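Side-chain contacts in 14-3-3 protein (Cryptosporidium parvum, PDB 3EFZ), which probably acts as a dimeric signalling adaptor that binds phosphoserine-containing partner proteins in an all-helical groove, as other members of the 14-3-3 family do: residues Leu151-Ala156 with Tyr207-Asn212; Glu176-Arg181 with Leu196-Asn201. All coordinates share one frame; numbering follows the deposited sequence.

Interaction 1. Residues Leu151-Ala156 with Tyr207-Asn212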
ATOM      1  N   LEU B 151      -2.314  14.315   5.816  1.00 36.02           N
ATOM      2  CA  LEU B 151      -2.888  14.359   4.463  1.00 36.38           C
ATOM      3  C   LEU B 151      -2.851  15.746   3.814  1.00 36.27           C
ATOM      4  O   LEU B 151      -2.629  15.855   2.618  1.00 36.34           O
ATOM      5  CB  LEU B 151      -4.324  13.817   4.439  1.00 36.32           C
ATOM      6  CG  LEU B 151      -4.569  12.338   4.770  1.00 37.31           C
ATOM      7  CD1 LEU B 151      -6.043  12.096   4.764  1.00 38.07           C
ATOM      8  CD2 LEU B 151      -3.855  11.372   3.813  1.00 36.63           C
ATOM      9  N   MET B 152      -3.074  16.795   4.592  1.00 36.21           N
ATOM     10  CA  MET B 152      -2.847  18.152   4.100  1.00 36.89           C
ATOM     11  C   MET B 152      -1.379  18.427   3.705  1.00 36.57           C
ATOM     12  O   MET B 152      -1.101  19.094   2.697  1.00 35.50           O
ATOM     13  CB  MET B 152      -3.332  19.181   5.128  1.00 37.38           C
ATOM     14  CG  MET B 152      -4.836  19.357   5.139  1.00 38.47           C
ATOM     15  SD  MET B 152      -5.482  19.822   3.523  1.00 42.77           S
ATOM     16  CE  MET B 152      -6.927  18.791   3.515  1.00 41.42           C
ATOM     17  N   ARG B 153      -0.455  17.918   4.525  1.00 37.16           N
ATOM     18  CA  ARG B 153       0.999  18.003   4.268  1.00 37.04           C
ATOM     19  C   ARG B 153       1.343  17.305   2.958  1.00 36.96           C
ATOM     20  O   ARG B 153       2.179  17.798   2.186  1.00 36.47           O
ATOM     21  CB  ARG B 153       1.808  17.413   5.448  1.00 36.78           C
ATOM     22  CG  ARG B 153       3.333  17.278   5.232  1.00 37.16           C
ATOM     23  CD  ARG B 153       4.105  17.096   6.571  1.00 37.68           C
ATOM     24  NE  ARG B 153       3.647  15.913   7.327  1.00 37.03           N
ATOM     25  CZ  ARG B 153       4.101  14.678   7.134  1.00 37.05           C
ATOM     26  NH1 ARG B 153       5.053  14.444   6.229  1.00 36.44           N
ATOM     27  NH2 ARG B 153       3.607  13.667   7.848  1.00 37.68           N
ATOM     28  N   TYR B 154       0.688  16.169   2.698  1.00 36.65           N
ATOM     29  CA  TYR B 154       0.893  15.451   1.439  1.00 36.56           C
ATOM     30  C   TYR B 154       0.422  16.254   0.232  1.00 36.41           C
ATOM     31  O   TYR B 154       1.076  16.231  -0.803  1.00 36.29           O
ATOM     32  CB  TYR B 154       0.179  14.098   1.436  1.00 36.88           C
ATOM     33  CG  TYR B 154       0.650  13.073   2.462  1.00 37.87           C
ATOM     34  CD1 TYR B 154       1.821  13.246   3.222  1.00 36.75           C
ATOM     35  CD2 TYR B 154      -0.080  11.899   2.642  1.00 39.47           C
ATOM     36  CE1 TYR B 154       2.222  12.278   4.140  1.00 37.67           C
ATOM     37  CE2 TYR B 154       0.315  10.922   3.538  1.00 39.70           C
ATOM     38  CZ  TYR B 154       1.447  11.115   4.287  1.00 40.02           C
ATOM     39  OH  TYR B 154       1.775  10.097   5.151  1.00 42.13           O
ATOM     40  N   LYS B 155      -0.718  16.939   0.361  1.00 36.42           N
ATOM     41  CA  LYS B 155      -1.293  17.717  -0.754  1.00 36.47           C
ATOM     42  C   LYS B 155      -0.356  18.880  -1.044  1.00 36.02           C
ATOM     43  O   LYS B 155      -0.107  19.210  -2.202  1.00 36.42           O
ATOM     44  CB  LYS B 155      -2.700  18.265  -0.431  1.00 36.31           C
ATOM     45  CG  LYS B 155      -3.809  17.242  -0.178  1.00 37.04           C
ATOM     46  CD  LYS B 155      -5.177  17.939  -0.158  1.00 37.06           C
ATOM     47  CE  LYS B 155      -6.285  16.985   0.228  1.00 41.18           C
ATOM     48  NZ  LYS B 155      -7.668  17.585   0.097  1.00 42.80           N
ATOM     49  N   ALA B 156       0.150  19.477   0.035  1.00 35.61           N
ATOM     50  CA  ALA B 156       1.103  20.584   0.017  1.00 35.08           C
ATOM     51  C   ALA B 156       2.415  20.255  -0.707  1.00 34.70           C
ATOM     52  O   ALA B 156       3.051  21.149  -1.244  1.00 35.15           O
ATOM     53  CB  ALA B 156       1.397  21.036   1.456  1.00 34.53           C
ATOM     54  N   TYR B 207      10.185  21.971   9.080  1.00 35.08           N
ATOM     55  CA  TYR B 207      11.474  21.781   8.449  1.00 35.48           C
ATOM     56  C   TYR B 207      11.358  21.901   6.934  1.00 35.42           C
ATOM     57  O   TYR B 207      12.002  22.752   6.335  1.00 35.23           O
ATOM     58  CB  TYR B 207      12.092  20.432   8.858  1.00 35.56           C
ATOM     59  CG  TYR B 207      13.511  20.199   8.357  1.00 35.97           C
ATOM     60  CD1 TYR B 207      14.608  20.333   9.214  1.00 35.63           C
ATOM     61  CD2 TYR B 207      13.754  19.831   7.026  1.00 35.31           C
ATOM     62  CE1 TYR B 207      15.913  20.106   8.752  1.00 36.79           C
ATOM     63  CE2 TYR B 207      15.042  19.614   6.558  1.00 36.78           C
ATOM     64  CZ  TYR B 207      16.119  19.750   7.422  1.00 36.85           C
ATOM     65  OH  TYR B 207      17.392  19.531   6.945  1.00 37.35           O
ATOM     66  N   ASP B 208      10.528  21.063   6.324  1.00 35.71           N
ATOM     67  CA  ASP B 208      10.473  20.998   4.870  1.00 36.71           C
ATOM     68  C   ASP B 208       9.579  22.107   4.295  1.00 36.74           C
ATOM     69  O   ASP B 208      10.093  23.176   3.905  1.00 37.09           O
ATOM     70  CB  ASP B 208      10.056  19.595   4.401  1.00 36.85           C
ATOM     71  CG  ASP B 208      10.307  19.372   2.921  1.00 39.72           C
ATOM     72  OD1 ASP B 208      10.722  20.334   2.228  1.00 41.42           O
ATOM     73  OD2 ASP B 208      10.084  18.230   2.442  1.00 43.10           O
ATOM     74  N   LEU B 209       8.263  21.873   4.299  1.00 35.95           N
ATOM     75  CA  LEU B 209       7.280  22.755   3.668  1.00 35.81           C
ATOM     76  C   LEU B 209       7.308  24.228   4.096  1.00 35.97           C
ATOM     77  O   LEU B 209       7.124  25.115   3.268  1.00 35.63           O
ATOM     78  CB  LEU B 209       5.857  22.204   3.838  1.00 35.58           C
ATOM     79  CG  LEU B 209       5.316  21.083   2.938  1.00 34.80           C
ATOM     80  CD1 LEU B 209       5.682  21.309   1.471  1.00 32.88           C
ATOM     81  CD2 LEU B 209       5.746  19.703   3.420  1.00 35.50           C
ATOM     82  N   LEU B 210       7.514  24.475   5.387  1.00 36.31           N
ATOM     83  CA  LEU B 210       7.534  25.838   5.918  1.00 36.67           C
ATOM     84  C   LEU B 210       8.896  26.510   5.723  1.00 36.71           C
ATOM     85  O   LEU B 210       9.032  27.722   5.919  1.00 36.55           O
ATOM     86  CB  LEU B 210       7.094  25.860   7.398  1.00 37.04           C
ATOM     87  CG  LEU B 210       5.575  25.748   7.625  1.00 36.86           C
ATOM     88  CD1 LEU B 210       5.216  25.159   8.986  1.00 36.93           C
ATOM     89  CD2 LEU B 210       4.914  27.109   7.438  1.00 38.88           C
ATOM     90  N   GLY B 211       9.888  25.715   5.318  1.00 36.89           N
ATOM     91  CA  GLY B 211      11.241  26.203   5.039  1.00 36.89           C
ATOM     92  C   GLY B 211      11.913  26.833   6.244  1.00 37.12           C
ATOM     93  O   GLY B 211      12.647  27.816   6.101  1.00 37.09           O
ATOM     94  N   ASN B 212      11.668  26.264   7.428  1.00 36.74           N
ATOM     95  CA  ASN B 212      12.192  26.813   8.682  1.00 36.51           C
ATOM     96  C   ASN B 212      12.890  25.725   9.518  1.00 36.03           C
ATOM     97  O   ASN B 212      12.372  25.314  10.557  1.00 35.78           O
ATOM     98  CB  ASN B 212      11.048  27.490   9.463  1.00 36.41           C
ATOM     99  CG  ASN B 212      11.504  28.151  10.763  1.00 37.51           C
ATOM    100  OD1 ASN B 212      12.702  28.372  11.003  1.00 37.87           O
ATOM    101  ND2 ASN B 212      10.536  28.479  11.610  1.00 37.41           N
TER

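Interaction 2. Residues Glu176-Arg181 with Leu196-Asn201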
ATOM      1  N   GLU B 176      -1.854  21.756  15.345  1.00 35.37           N
ATOM      2  CA  GLU B 176      -2.000  22.510  16.579  1.00 36.07           C
ATOM      3  C   GLU B 176      -3.255  22.113  17.346  1.00 36.06           C
ATOM      4  O   GLU B 176      -3.226  22.082  18.572  1.00 35.98           O
ATOM      5  CB  GLU B 176      -1.913  24.018  16.331  1.00 36.72           C
ATOM      6  CG  GLU B 176      -0.467  24.441  16.084  1.00 39.06           C
ATOM      7  CD  GLU B 176      -0.304  25.906  15.779  1.00 45.51           C
ATOM      8  OE1 GLU B 176      -1.328  26.634  15.701  1.00 47.37           O
ATOM      9  OE2 GLU B 176       0.864  26.337  15.617  1.00 47.05           O
ATOM     10  N   ASP B 177      -4.322  21.770  16.616  1.00 35.90           N
ATOM     11  CA  ASP B 177      -5.579  21.307  17.219  1.00 36.90           C
ATOM     12  C   ASP B 177      -5.390  19.952  17.902  1.00 36.10           C
ATOM     13  O   ASP B 177      -5.757  19.777  19.064  1.00 36.36           O
ATOM     14  CB  ASP B 177      -6.712  21.253  16.162  1.00 37.16           C
ATOM     15  CG  ASP B 177      -8.073  20.875  16.758  1.00 39.44           C
ATOM     16  OD1 ASP B 177      -8.969  20.476  15.986  1.00 40.62           O
ATOM     17  OD2 ASP B 177      -8.256  20.981  17.989  1.00 41.69           O
ATOM     18  N   ALA B 178      -4.783  19.020  17.183  1.00 35.96           N
ATOM     19  CA  ALA B 178      -4.441  17.693  17.715  1.00 36.17           C
ATOM     20  C   ALA B 178      -3.501  17.787  18.931  1.00 36.18           C
ATOM     21  O   ALA B 178      -3.748  17.159  19.953  1.00 36.03           O
ATOM     22  CB  ALA B 178      -3.830  16.823  16.616  1.00 35.19           C
ATOM     23  N   LEU B 179      -2.438  18.583  18.820  1.00 36.86           N
ATOM     24  CA  LEU B 179      -1.543  18.855  19.963  1.00 36.96           C
ATOM     25  C   LEU B 179      -2.259  19.415  21.197  1.00 37.22           C
ATOM     26  O   LEU B 179      -2.004  18.956  22.324  1.00 37.41           O
ATOM     27  CB  LEU B 179      -0.385  19.789  19.559  1.00 36.69           C
ATOM     28  CG  LEU B 179       0.721  19.243  18.648  1.00 37.05           C
ATOM     29  CD1 LEU B 179       1.585  20.382  18.075  1.00 36.25           C
ATOM     30  CD2 LEU B 179       1.582  18.232  19.369  1.00 35.84           C
ATOM     31  N   GLN B 180      -3.137  20.400  20.992  1.00 37.42           N
ATOM     32  CA  GLN B 180      -3.916  20.979  22.091  1.00 38.24           C
ATOM     33  C   GLN B 180      -4.830  19.937  22.752  1.00 37.93           C
ATOM     34  O   GLN B 180      -4.938  19.889  23.983  1.00 38.44           O
ATOM     35  CB  GLN B 180      -4.710  22.218  21.640  1.00 38.27           C
ATOM     36  CG  GLN B 180      -5.652  22.822  22.717  1.00 41.90           C
ATOM     37  CD  GLN B 180      -4.997  22.928  24.100  1.00 46.19           C
ATOM     38  OE1 GLN B 180      -4.012  23.650  24.297  1.00 48.19           O
ATOM     39  NE2 GLN B 180      -5.548  22.197  25.067  1.00 48.29           N
ATOM     40  N   ARG B 181      -5.478  19.107  21.941  1.00 37.43           N
ATOM     41  CA  ARG B 181      -6.296  18.013  22.466  1.00 37.58           C
ATOM     42  C   ARG B 181      -5.454  16.993  23.240  1.00 37.39           C
ATOM     43  O   ARG B 181      -5.845  16.549  24.321  1.00 37.55           O
ATOM     44  CB  ARG B 181      -7.064  17.329  21.337  1.00 37.59           C
ATOM     45  CG  ARG B 181      -8.213  18.136  20.782  1.00 37.36           C
ATOM     46  CD  ARG B 181      -8.650  17.503  19.465  1.00 38.84           C
ATOM     47  NE  ARG B 181      -9.784  18.182  18.843  1.00 37.79           N
ATOM     48  CZ  ARG B 181     -11.051  17.783  18.941  1.00 39.22           C
ATOM     49  NH1 ARG B 181     -11.396  16.718  19.678  1.00 36.06           N
ATOM     50  NH2 ARG B 181     -11.986  18.471  18.310  1.00 39.93           N
ATOM     51  N   LEU B 196       3.962  12.663  20.787  1.00 33.36           N
ATOM     52  CA  LEU B 196       5.280  12.774  20.142  1.00 34.07           C
ATOM     53  C   LEU B 196       5.233  12.535  18.638  1.00 34.06           C
ATOM     54  O   LEU B 196       5.985  13.168  17.889  1.00 35.15           O
ATOM     55  CB  LEU B 196       6.309  11.855  20.808  1.00 33.38           C
ATOM     56  CG  LEU B 196       6.703  12.211  22.237  1.00 32.71           C
ATOM     57  CD1 LEU B 196       7.470  11.063  22.829  1.00 31.22           C
ATOM     58  CD2 LEU B 196       7.506  13.527  22.311  1.00 30.23           C
ATOM     59  N   ALA B 197       4.344  11.646  18.192  1.00 34.54           N
ATOM     60  CA  ALA B 197       4.158  11.413  16.757  1.00 34.29           C
ATOM     61  C   ALA B 197       3.617  12.671  16.112  1.00 34.34           C
ATOM     62  O   ALA B 197       3.919  12.975  14.951  1.00 34.82           O
ATOM     63  CB  ALA B 197       3.214  10.230  16.494  1.00 34.16           C
ATOM     64  N   THR B 198       2.804  13.400  16.870  1.00 34.05           N
ATOM     65  CA  THR B 198       2.220  14.635  16.382  1.00 33.85           C
ATOM     66  C   THR B 198       3.257  15.748  16.295  1.00 34.49           C
ATOM     67  O   THR B 198       3.314  16.458  15.292  1.00 34.99           O
ATOM     68  CB  THR B 198       0.989  15.052  17.222  1.00 34.67           C
ATOM     69  OG1 THR B 198       0.146  13.899  17.424  1.00 33.80           O
ATOM     70  CG2 THR B 198       0.190  16.139  16.494  1.00 33.02           C
ATOM     71  N   ILE B 199       4.067  15.883  17.348  1.00 34.34           N
ATOM     72  CA  ILE B 199       5.231  16.771  17.366  1.00 34.56           C
ATOM     73  C   ILE B 199       6.139  16.525  16.159  1.00 35.02           C
ATOM     74  O   ILE B 199       6.569  17.478  15.500  1.00 35.68           O
ATOM     75  CB  ILE B 199       6.044  16.605  18.701  1.00 34.09           C
ATOM     76  CG1 ILE B 199       5.193  16.992  19.928  1.00 34.39           C
ATOM     77  CG2 ILE B 199       7.409  17.364  18.653  1.00 33.42           C
ATOM     78  CD1 ILE B 199       5.041  18.513  20.176  1.00 35.30           C
ATOM     79  N   LEU B 200       6.421  15.250  15.881  1.00 35.67           N
ATOM     80  CA  LEU B 200       7.341  14.850  14.818  1.00 36.25           C
ATOM     81  C   LEU B 200       6.851  15.243  13.433  1.00 36.64           C
ATOM     82  O   LEU B 200       7.629  15.769  12.639  1.00 36.75           O
ATOM     83  CB  LEU B 200       7.639  13.338  14.853  1.00 35.95           C
ATOM     84  CG  LEU B 200       8.525  12.779  13.711  1.00 36.65           C
ATOM     85  CD1 LEU B 200       9.968  13.294  13.777  1.00 34.85           C
ATOM     86  CD2 LEU B 200       8.512  11.244  13.648  1.00 36.91           C
ATOM     87  N   ASN B 201       5.575  14.980  13.142  1.00 37.14           N
ATOM     88  CA  ASN B 201       5.002  15.357  11.857  1.00 37.72           C
ATOM     89  C   ASN B 201       4.899  16.878  11.656  1.00 37.91           C
ATOM     90  O   ASN B 201       5.145  17.383  10.548  1.00 38.52           O
ATOM     91  CB  ASN B 201       3.676  14.632  11.642  1.00 38.05           C
ATOM     92  CG  ASN B 201       3.877  13.148  11.325  1.00 37.89           C
ATOM     93  OD1 ASN B 201       4.943  12.588  11.570  1.00 37.57           O
ATOM     94  ND2 ASN B 201       2.854  12.512  10.802  1.00 40.60           N
TER

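Interaction 1. Residues Leu151-Ala156 with Tyr207-Asn212
A chi1 of 173° carries R153 CG away from its backbone N and beside the carbonyl carbon, while L209 has its CG swung beside its backbone N (chi1 -80°); the aliphatic root of the arginine and the branched end of the leucine thereby meet between helix 138-158 and the loop 208-212. The two side chains cross at roughly a right angle, and R153 CG rests 3.9 Å from L209 CD2. The other methyl reaches the helix backbone: L209 CD1 lies 3.8 Å from A156 O, a van der Waals contact with the carbonyl. The fork itself, L209 CG, faces the methyl of A156, whose CB is 4.2 Å away. One leucine thus spans two residues three positions apart, nearly one helical turn, touching R153 with one branch and A156 with the other.

The contact is small, burying 127 Å² in all, and rests on van der Waals packing of aliphatic carbons, with one methyl against a backbone carbonyl. L209 is presented by a type I turn from D208 to G211, closed by the bond from G211 N to D208 O (2.9 Å); G211 takes a positive phi, and N212 caps the start of helix 213-228 through G215 N. Beyond CG the arginine chain bends at chi3 (58°) and carries its guanidinium away from the leucine. There NE bonds to the hydroxyl of Y175 on helix 161-185, NH2 makes a long, weak ion pair with D150, and NH1 comes close to NH2 of R79. R153 and R79 are both predicted to contact the phosphoserine of a bound partner, so the clustering of their positive charges is consistent with the basic phosphate-binding pocket of the 14-3-3 groove.

Interaction 2. Residues Glu176-Arg181 with Leu196-Asn201
L179 runs antiparallel alongside T198 but lies crosswise, near 90°, to I199, so one leucine meets its two neighbours in two different ways. Alongside T198, L179 CG lies 3.8 Å from T198 CG2, the methyl branch that stands anti to the backbone N of its own residue. Across I199, the L179 methyl CD2 abuts the end of the isoleucine chain, with CD1 of I199 3.6 Å away. That same CD2 sits 3.8 Å from T198 CG2 and is thereby shared by both residues. A178 adds a looser touch from the preceding position, its CB 4.1 Å from T198 CG2.

The segments of helices 161-185 and 193-207 run nearly antiparallel (156°), their axes 9.8 Å apart. F219 of helix 213-228 packs on both L179 and I199. The threonine is split by role: its methyl faces helix 161-185, whereas OG1 is bonded to the carbonyl of L194, one turn back, and to E182 OE2. Between the two segments themselves the contact is made by aliphatic carbons alone, implying that dispersion and burial of apolar surface hold them together here, while hydrogen bonds reaching just beyond them, E182 with T198 and E176 with Y202, add the directional links between the helices.

Interaction 2 is nested within the chain loop that interaction 1 closes, and their centres are 15 Å apart. Helix 193-207 supplies L196-N201, and the loop after it supplies L209, so both contacts pack consecutive parts of the chain onto the preceding helices 138-158 and 161-185. They meet at R153 of interaction 1 and N201 of interaction 2, where R153 NH2 packs 3.3 Å from N201 ND2. D150 is shared too, accepting a hydrogen bond from N201 ND2. The predicted phosphoserine site thus lies directly at interaction 1, which holds R153 with R79 beside it, whereas in interaction 2 the side chain of T198 is about 10 Å from that of R153.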